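Local coordinates for biofilm-surface layer protein A (Bacillus subtilis, PDB 4BHU) that self-polymerizes into a stable layer on the surface of biofilms, making them hydrophobic, and is required for complex colony architecture, at residues L35-F48 / L96-S110. The protein carries 1 engineered substitution. Residues are numbered along the deposited sequence; the frame is centred on the assembly and turned at random.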
ATOM      1  N   LEU I  35       9.207  26.365  -0.674  1.00 31.68           N
ATOM      2  CA  LEU I  35      10.519  25.957  -0.199  1.00 34.40           C
ATOM      3  C   LEU I  35      10.894  24.637  -0.859  1.00 34.16           C
ATOM      4  O   LEU I  35      10.024  23.805  -1.118  1.00 27.98           O
ATOM      5  CB  LEU I  35      10.486  25.777   1.318  1.00 30.65           C
ATOM      6  CG  LEU I  35      10.288  27.048   2.143  1.00 35.64           C
ATOM      7  CD1 LEU I  35       9.954  26.679   3.584  1.00 40.13           C
ATOM      8  CD2 LEU I  35      11.511  27.925   2.093  1.00 32.12           C
ATOM      9  N   SER I  36      12.181  24.461  -1.142  1.00 27.95           N
ATOM     10  CA  SER I  36      12.733  23.155  -1.479  1.00 30.11           C
ATOM     11  C   SER I  36      13.303  22.471  -0.217  1.00 25.30           C
ATOM     12  O   SER I  36      13.425  23.104   0.830  1.00 28.22           O
ATOM     13  CB  SER I  36      13.835  23.314  -2.526  1.00 33.36           C
ATOM     14  OG  SER I  36      13.268  23.605  -3.781  1.00 43.99           O
ATOM     15  N   LEU I  37      13.617  21.184  -0.316  1.00 23.56           N
ATOM     16  CA  LEU I  37      14.226  20.455   0.783  1.00 26.63           C
ATOM     17  C   LEU I  37      15.507  21.155   1.169  1.00 26.39           C
ATOM     18  O   LEU I  37      16.223  21.647   0.313  1.00 25.10           O
ATOM     19  CB  LEU I  37      14.578  19.026   0.391  1.00 28.86           C
ATOM     20  CG  LEU I  37      13.416  18.073   0.111  1.00 27.17           C
ATOM     21  CD1 LEU I  37      13.986  16.685  -0.201  1.00 28.69           C
ATOM     22  CD2 LEU I  37      12.489  18.021   1.277  1.00 27.17           C
ATOM     23  N   GLY I  38      15.797  21.190   2.458  1.00 27.85           N
ATOM     24  CA  GLY I  38      17.015  21.828   2.914  1.00 30.93           C
ATOM     25  C   GLY I  38      16.915  22.364   4.325  1.00 32.32           C
ATOM     26  O   GLY I  38      16.271  21.758   5.182  1.00 27.78           O
ATOM     27  N   VAL I  39      17.560  23.510   4.550  1.00 31.22           N
ATOM     28  CA  VAL I  39      17.648  24.113   5.873  1.00 33.94           C
ATOM     29  C   VAL I  39      17.389  25.602   5.775  1.00 33.86           C
ATOM     30  O   VAL I  39      18.052  26.310   5.022  1.00 39.35           O
ATOM     31  CB  VAL I  39      19.056  23.874   6.488  1.00 34.50           C
ATOM     32  CG1 VAL I  39      19.110  24.355   7.931  1.00 34.26           C
ATOM     33  CG2 VAL I  39      19.402  22.397   6.431  1.00 35.98           C
HETATM   34  N   MSE I  40      16.405  26.074   6.521  1.00 29.38           N
HETATM   35  CA  MSE I  40      16.063  27.488   6.557  1.00 28.68           C
HETATM   36  C   MSE I  40      17.071  28.143   7.505  1.00 32.92           C
HETATM   37  O   MSE I  40      17.224  27.683   8.633  1.00 28.83           O
HETATM   38  CB  MSE I  40      14.653  27.654   7.104  1.00 32.40           C
HETATM   39  CG  MSE I  40      14.181  29.092   7.264  1.00 42.22           C
HETATM   40 SE   MSE I  40      13.807  29.943   5.533  1.00 63.49          SE
HETATM   41  CE  MSE I  40      14.955  31.546   5.729  1.00 39.45           C
ATOM     42  N   GLU I  41      17.762  29.186   7.044  1.00 31.57           N
ATOM     43  CA  GLU I  41      18.816  29.823   7.843  1.00 29.87           C
ATOM     44  C   GLU I  41      18.749  31.361   7.809  1.00 32.16           C
ATOM     45  O   GLU I  41      18.705  31.977   6.732  1.00 27.84           O
ATOM     46  CB  GLU I  41      20.194  29.341   7.386  1.00 34.69           C
ATOM     47  CG  GLU I  41      21.330  29.877   8.231  1.00 34.91           C
ATOM     48  CD  GLU I  41      22.634  29.178   7.957  1.00 46.08           C
ATOM     49  OE1 GLU I  41      22.621  27.938   7.820  1.00 53.86           O
ATOM     50  OE2 GLU I  41      23.672  29.859   7.892  1.00 44.44           O
ATOM     51  N   PHE I  42      18.722  31.954   9.002  1.00 26.76           N
ATOM     52  CA  PHE I  42      18.706  33.400   9.174  1.00 27.98           C
ATOM     53  C   PHE I  42      20.066  33.788   9.733  1.00 28.12           C
ATOM     54  O   PHE I  42      20.577  33.112  10.618  1.00 27.41           O
ATOM     55  CB  PHE I  42      17.645  33.815  10.193  1.00 25.92           C
ATOM     56  CG  PHE I  42      16.240  33.776   9.682  1.00 31.62           C
ATOM     57  CD1 PHE I  42      15.506  32.598   9.720  1.00 28.55           C
ATOM     58  CD2 PHE I  42      15.639  34.926   9.191  1.00 31.65           C
ATOM     59  CE1 PHE I  42      14.196  32.568   9.267  1.00 32.73           C
ATOM     60  CE2 PHE I  42      14.331  34.908   8.735  1.00 32.00           C
ATOM     61  CZ  PHE I  42      13.607  33.723   8.766  1.00 32.00           C
ATOM     62  N   THR I  43      20.643  34.866   9.206  1.00 29.81           N
ATOM     63  CA  THR I  43      21.922  35.401   9.692  1.00 30.84           C
ATOM     64  C   THR I  43      21.691  36.824  10.215  1.00 29.39           C
ATOM     65  O   THR I  43      21.180  37.697   9.507  1.00 31.18           O
ATOM     66  CB  THR I  43      22.986  35.423   8.584  1.00 33.01           C
ATOM     67  OG1 THR I  43      23.177  34.093   8.092  1.00 30.46           O
ATOM     68  CG2 THR I  43      24.346  35.963   9.124  1.00 36.75           C
ATOM     69  N   LEU I  44      22.029  37.035  11.475  1.00 27.82           N
ATOM     70  CA  LEU I  44      21.816  38.331  12.108  1.00 31.93           C
ATOM     71  C   LEU I  44      23.141  39.095  12.107  1.00 33.53           C
ATOM     72  O   LEU I  44      24.207  38.487  12.219  1.00 30.65           O
ATOM     73  CB  LEU I  44      21.312  38.145  13.540  1.00 31.43           C
ATOM     74  CG  LEU I  44      20.113  37.213  13.745  1.00 36.44           C
ATOM     75  CD1 LEU I  44      19.692  37.197  15.210  1.00 34.71           C
ATOM     76  CD2 LEU I  44      18.951  37.604  12.871  1.00 30.50           C
ATOM     77  N   PRO I  45      23.079  40.427  11.980  1.00 35.38           N
ATOM     78  CA  PRO I  45      24.334  41.189  11.993  1.00 35.64           C
ATOM     79  C   PRO I  45      24.803  41.453  13.422  1.00 34.78           C
ATOM     80  O   PRO I  45      24.004  41.331  14.367  1.00 28.56           O
ATOM     81  CB  PRO I  45      23.957  42.474  11.250  1.00 33.10           C
ATOM     82  CG  PRO I  45      22.497  42.661  11.555  1.00 36.03           C
ATOM     83  CD  PRO I  45      21.905  41.289  11.756  1.00 33.28           C
ATOM     84  N   SER I  46      26.085  41.783  13.599  1.00 34.80           N
ATOM     85  CA  SER I  46      26.602  42.033  14.947  1.00 35.17           C
ATOM     86  C   SER I  46      25.769  43.159  15.533  1.00 27.99           C
ATOM     87  O   SER I  46      25.474  44.132  14.847  1.00 32.53           O
ATOM     88  CB  SER I  46      28.094  42.400  14.924  1.00 38.69           C
ATOM     89  OG  SER I  46      28.697  42.107  16.179  1.00 43.22           O
ATOM     90  N   GLY I  47      25.368  42.997  16.785  1.00 32.60           N
ATOM     91  CA  GLY I  47      24.416  43.895  17.413  1.00 38.24           C
ATOM     92  C   GLY I  47      23.083  43.219  17.679  1.00 35.65           C
ATOM     93  O   GLY I  47      22.326  43.657  18.540  1.00 33.14           O
ATOM     94  N   PHE I  48      22.790  42.141  16.946  1.00 31.16           N
ATOM     95  CA  PHE I  48      21.581  41.352  17.191  1.00 31.93           C
ATOM     96  C   PHE I  48      21.887  39.884  17.454  1.00 28.09           C
ATOM     97  O   PHE I  48      22.817  39.314  16.869  1.00 31.71           O
ATOM     98  CB  PHE I  48      20.616  41.484  16.011  1.00 30.21           C
ATOM     99  CG  PHE I  48      20.096  42.870  15.832  1.00 32.46           C
ATOM    100  CD1 PHE I  48      18.954  43.279  16.484  1.00 29.45           C
ATOM    101  CD2 PHE I  48      20.767  43.777  15.033  1.00 36.99           C
ATOM    102  CE1 PHE I  48      18.484  44.564  16.331  1.00 31.82           C
ATOM    103  CE2 PHE I  48      20.299  45.061  14.878  1.00 36.60           C
ATOM    104  CZ  PHE I  48      19.155  45.450  15.530  1.00 31.98           C
ATOM    105  N   LEU I  96      18.383  47.566  21.153  1.00 35.95           N
ATOM    106  CA  LEU I  96      18.883  47.979  19.854  1.00 40.99           C
ATOM    107  C   LEU I  96      20.330  48.464  19.976  1.00 42.05           C
ATOM    108  O   LEU I  96      20.654  49.205  20.890  1.00 42.23           O
ATOM    109  CB  LEU I  96      18.008  49.076  19.252  1.00 41.66           C
ATOM    110  CG  LEU I  96      16.571  48.695  18.866  1.00 47.82           C
ATOM    111  CD1 LEU I  96      15.889  49.875  18.186  1.00 40.19           C
ATOM    112  CD2 LEU I  96      16.549  47.467  17.957  1.00 37.88           C
ATOM    113  N   PRO I  97      21.195  48.073  19.031  1.00 43.95           N
ATOM    114  CA  PRO I  97      22.614  48.454  19.067  1.00 38.94           C
ATOM    115  C   PRO I  97      22.870  49.900  18.616  1.00 48.04           C
ATOM    116  O   PRO I  97      21.934  50.636  18.281  1.00 41.69           O
ATOM    117  CB  PRO I  97      23.235  47.502  18.044  1.00 38.28           C
ATOM    118  CG  PRO I  97      22.149  47.345  17.030  1.00 37.78           C
ATOM    119  CD  PRO I  97      20.880  47.275  17.833  1.00 38.11           C
ATOM    120  N   ALA I  98      24.145  50.286  18.570  1.00 39.66           N
ATOM    121  CA  ALA I  98      24.523  51.629  18.122  1.00 46.20           C
ATOM    122  C   ALA I  98      23.824  52.019  16.815  1.00 46.21           C
ATOM    123  O   ALA I  98      23.488  51.172  15.995  1.00 43.99           O
ATOM    124  CB  ALA I  98      26.038  51.733  17.964  1.00 40.31           C
ATOM    125  N   ALA I  99      23.611  53.314  16.626  1.00 45.40           N
ATOM    126  CA  ALA I  99      22.938  53.800  15.440  1.00 40.94           C
ATOM    127  C   ALA I  99      23.696  53.445  14.167  1.00 47.07           C
ATOM    128  O   ALA I  99      24.939  53.460  14.123  1.00 38.35           O
ATOM    129  CB  ALA I  99      22.714  55.312  15.531  1.00 50.41           C
ATOM    130  N   GLY I 100      22.921  53.119  13.131  1.00 37.41           N
ATOM    131  CA  GLY I 100      23.457  52.697  11.853  1.00 41.43           C
ATOM    132  C   GLY I 100      22.447  51.830  11.100  1.00 39.57           C
ATOM    133  O   GLY I 100      21.352  51.554  11.591  1.00 36.04           O
ATOM    134  N   THR I 101      22.811  51.413   9.897  1.00 44.54           N
ATOM    135  CA  THR I 101      21.982  50.476   9.156  1.00 47.52           C
ATOM    136  C   THR I 101      22.508  49.065   9.417  1.00 46.48           C
ATOM    137  O   THR I 101      23.724  48.832   9.397  1.00 39.05           O
ATOM    138  CB  THR I 101      21.999  50.772   7.654  1.00 50.13           C
ATOM    139  OG1 THR I 101      23.331  50.605   7.149  1.00 58.43           O
ATOM    140  CG2 THR I 101      21.542  52.186   7.400  1.00 41.80           C
ATOM    141  N   TYR I 102      21.578  48.139   9.668  1.00 45.13           N
ATOM    142  CA  TYR I 102      21.903  46.745   9.960  1.00 39.32           C
ATOM    143  C   TYR I 102      21.187  45.818   8.981  1.00 42.11           C
ATOM    144  O   TYR I 102      19.958  45.908   8.813  1.00 41.89           O
ATOM    145  CB  TYR I 102      21.476  46.406  11.384  1.00 38.19           C
ATOM    146  CG  TYR I 102      22.309  47.102  12.431  1.00 36.81           C
ATOM    147  CD1 TYR I 102      22.061  48.425  12.778  1.00 41.38           C
ATOM    148  CD2 TYR I 102      23.357  46.434  13.071  1.00 39.35           C
ATOM    149  CE1 TYR I 102      22.822  49.064  13.743  1.00 38.05           C
ATOM    150  CE2 TYR I 102      24.114  47.054  14.038  1.00 40.92           C
ATOM    151  CZ  TYR I 102      23.853  48.372  14.367  1.00 44.75           C
ATOM    152  OH  TYR I 102      24.619  48.989  15.335  1.00 45.06           O
ATOM    153  N   THR I 103      21.961  44.938   8.352  1.00 35.67           N
ATOM    154  CA  THR I 103      21.455  44.054   7.313  1.00 40.64           C
ATOM    155  C   THR I 103      21.315  42.608   7.791  1.00 37.99           C
ATOM    156  O   THR I 103      22.247  42.020   8.354  1.00 36.09           O
ATOM    157  CB  THR I 103      22.367  44.067   6.070  1.00 46.74           C
ATOM    158  OG1 THR I 103      22.535  45.413   5.600  1.00 45.00           O
ATOM    159  CG2 THR I 103      21.768  43.199   4.954  1.00 43.60           C
ATOM    160  N   PHE I 104      20.131  42.057   7.546  1.00 40.24           N
ATOM    161  CA  PHE I 104      19.800  40.683   7.877  1.00 32.01           C
ATOM    162  C   PHE I 104      19.727  39.875   6.590  1.00 37.84           C
ATOM    163  O   PHE I 104      19.341  40.395   5.539  1.00 34.08           O
ATOM    164  CB  PHE I 104      18.444  40.615   8.578  1.00 35.10           C
ATOM    165  CG  PHE I 104      18.404  41.340   9.886  1.00 34.37           C
ATOM    166  CD1 PHE I 104      18.243  42.712   9.924  1.00 39.00           C
ATOM    167  CD2 PHE I 104      18.544  40.655  11.081  1.00 34.99           C
ATOM    168  CE1 PHE I 104      18.206  43.383  11.130  1.00 36.17           C
ATOM    169  CE2 PHE I 104      18.508  41.321  12.296  1.00 34.71           C
ATOM    170  CZ  PHE I 104      18.341  42.689  12.317  1.00 37.26           C
ATOM    171  N   ARG I 105      20.091  38.602   6.695  1.00 33.94           N
ATOM    172  CA  ARG I 105      20.136  37.690   5.560  1.00 35.85           C
ATOM    173  C   ARG I 105      19.343  36.436   5.910  1.00 35.43           C
ATOM    174  O   ARG I 105      19.212  36.053   7.075  1.00 29.04           O
ATOM    175  CB  ARG I 105      21.584  37.331   5.205  1.00 40.41           C
ATOM    176  CG  ARG I 105      22.404  38.538   4.772  1.00 53.07           C
ATOM    177  CD  ARG I 105      23.908  38.279   4.724  1.00 56.80           C
ATOM    178  NE  ARG I 105      24.630  39.464   4.254  1.00 61.49           N
ATOM    179  CZ  ARG I 105      24.956  40.503   5.022  1.00 58.89           C
ATOM    180  NH1 ARG I 105      24.635  40.524   6.309  1.00 56.74           N
ATOM    181  NH2 ARG I 105      25.604  41.536   4.503  1.00 61.90           N
ATOM    182  N   ALA I 106      18.787  35.807   4.893  1.00 35.87           N
ATOM    183  CA  ALA I 106      18.042  34.580   5.104  1.00 33.14           C
ATOM    184  C   ALA I 106      18.049  33.833   3.792  1.00 39.86           C
ATOM    185  O   ALA I 106      17.930  34.434   2.723  1.00 37.95           O
ATOM    186  CB  ALA I 106      16.608  34.878   5.559  1.00 34.61           C
ATOM    187  N   GLU I 107      18.247  32.527   3.873  1.00 38.71           N
ATOM    188  CA  GLU I 107      18.236  31.698   2.689  1.00 43.82           C
ATOM    189  C   GLU I 107      17.812  30.284   3.033  1.00 42.67           C
ATOM    190  O   GLU I 107      17.937  29.827   4.181  1.00 32.21           O
ATOM    191  CB  GLU I 107      19.622  31.664   2.058  1.00 44.78           C
ATOM    192  CG  GLU I 107      20.709  31.152   2.988  1.00 50.73           C
ATOM    193  CD  GLU I 107      22.085  31.183   2.338  1.00 60.22           C
ATOM    194  OE1 GLU I 107      22.178  31.685   1.200  1.00 65.27           O
ATOM    195  OE2 GLU I 107      23.065  30.709   2.956  1.00 60.37           O
ATOM    196  N   ASN I 108      17.320  29.590   2.017  1.00 39.72           N
ATOM    197  CA  ASN I 108      17.046  28.179   2.140  1.00 36.61           C
ATOM    198  C   ASN I 108      18.231  27.408   1.598  1.00 43.68           C
ATOM    199  O   ASN I 108      18.391  27.296   0.384  1.00 44.83           O
ATOM    200  CB  ASN I 108      15.761  27.817   1.388  1.00 40.27           C
ATOM    201  CG  ASN I 108      15.443  26.327   1.458  1.00 41.33           C
ATOM    202  OD1 ASN I 108      16.140  25.548   2.130  1.00 45.42           O
ATOM    203  ND2 ASN I 108      14.405  25.924   0.753  1.00 38.27           N
ATOM    204  N   LYS I 109      19.080  26.904   2.490  1.00 35.79           N
ATOM    205  CA  LYS I 109      20.237  26.121   2.066  1.00 47.15           C
ATOM    206  C   LYS I 109      19.767  24.781   1.513  1.00 46.45           C
ATOM    207  O   LYS I 109      19.157  23.992   2.237  1.00 44.20           O
ATOM    208  CB  LYS I 109      21.196  25.869   3.236  1.00 50.23           C
ATOM    209  CG  LYS I 109      22.073  27.048   3.646  1.00 55.25           C
ATOM    210  CD  LYS I 109      22.997  26.680   4.823  1.00 57.34           C
ATOM    211  CE  LYS I 109      24.476  26.603   4.417  1.00 60.93           C
ATOM    212  NZ  LYS I 109      25.407  26.555   5.606  1.00 56.57           N
ATOM    213  N   SER I 110      20.053  24.532   0.239  1.00 44.68           N
ATOM    214  CA  SER I 110      19.699  23.271  -0.413  1.00 49.94           C
ATOM    215  C   SER I 110      20.883  22.702  -1.195  1.00 59.45           C
ATOM    216  O   SER I 110      21.851  23.414  -1.492  1.00 55.12           O
ATOM    217  CB  SER I 110      18.544  23.467  -1.398  1.00 47.94           C
ATOM    218  OG  SER I 110      17.398  24.026  -0.774  1.00 54.11           O
TER
HETATM  219  O   HOH W   1      23.393  39.593   8.522  1.00 40.51           O
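Thr43 O is gripped from two directions: Arg105 N donates to it at 3.1 Å, in the plane of the carbonyl, and a water also donates a hydrogen bond to it. The same water donates to Thr103 O, bridging the strands where their direct pairing ends, and weakly accepts from Arg105 NH1 at the guanidinium edge. Strands 39-43 and 100-109 run antiparallel, with Thr43–Arg105, Glu41–Glu107 and Val39–Lys109 as successive hydrogen-bonded pairs. Thr43 N to Arg105 O is short, 2.8 Å, and nearly straight (174°). Beyond the last pair, Ser110 OG donates to Leu37 O.

On the face carrying Val39, Glu41 and Thr43, the Glu41 side chain, CG trans to the backbone N (chi1 -176°), reaches over to Lys109. Glu41 OE1 lies a long 3.8 Å from Lys109 NZ; its stronger partner is Arg74 of strand 72-76. On the other face Ala106 CB makes an off-centre CH-pi contact with the Phe42 ring and touches Met40 CE, a selenomethionine methyl lying over one face of that ring, at 3.7 Å.

Past the strand, Pro45 lays CD over the face of Phe104, 3.4 Å from Phe104 CE2, while Leu44 CD2 meets that ring's edge. Phe48 ends a type II turn begun at Pro45, its N bonded to Pro45 O. Its edge points at the face of Tyr102, planes at 83°, and its own face receives the edge of Phe104. Ile123 of strand 119-125 touches Phe48 and Phe104. Both are inner strands of one sheet, and Phe104 and Ala106 pack on strand 22-30 of the other, as in an immunoglobulin-like beta sandwich, consistent with BslA's E-set relationship.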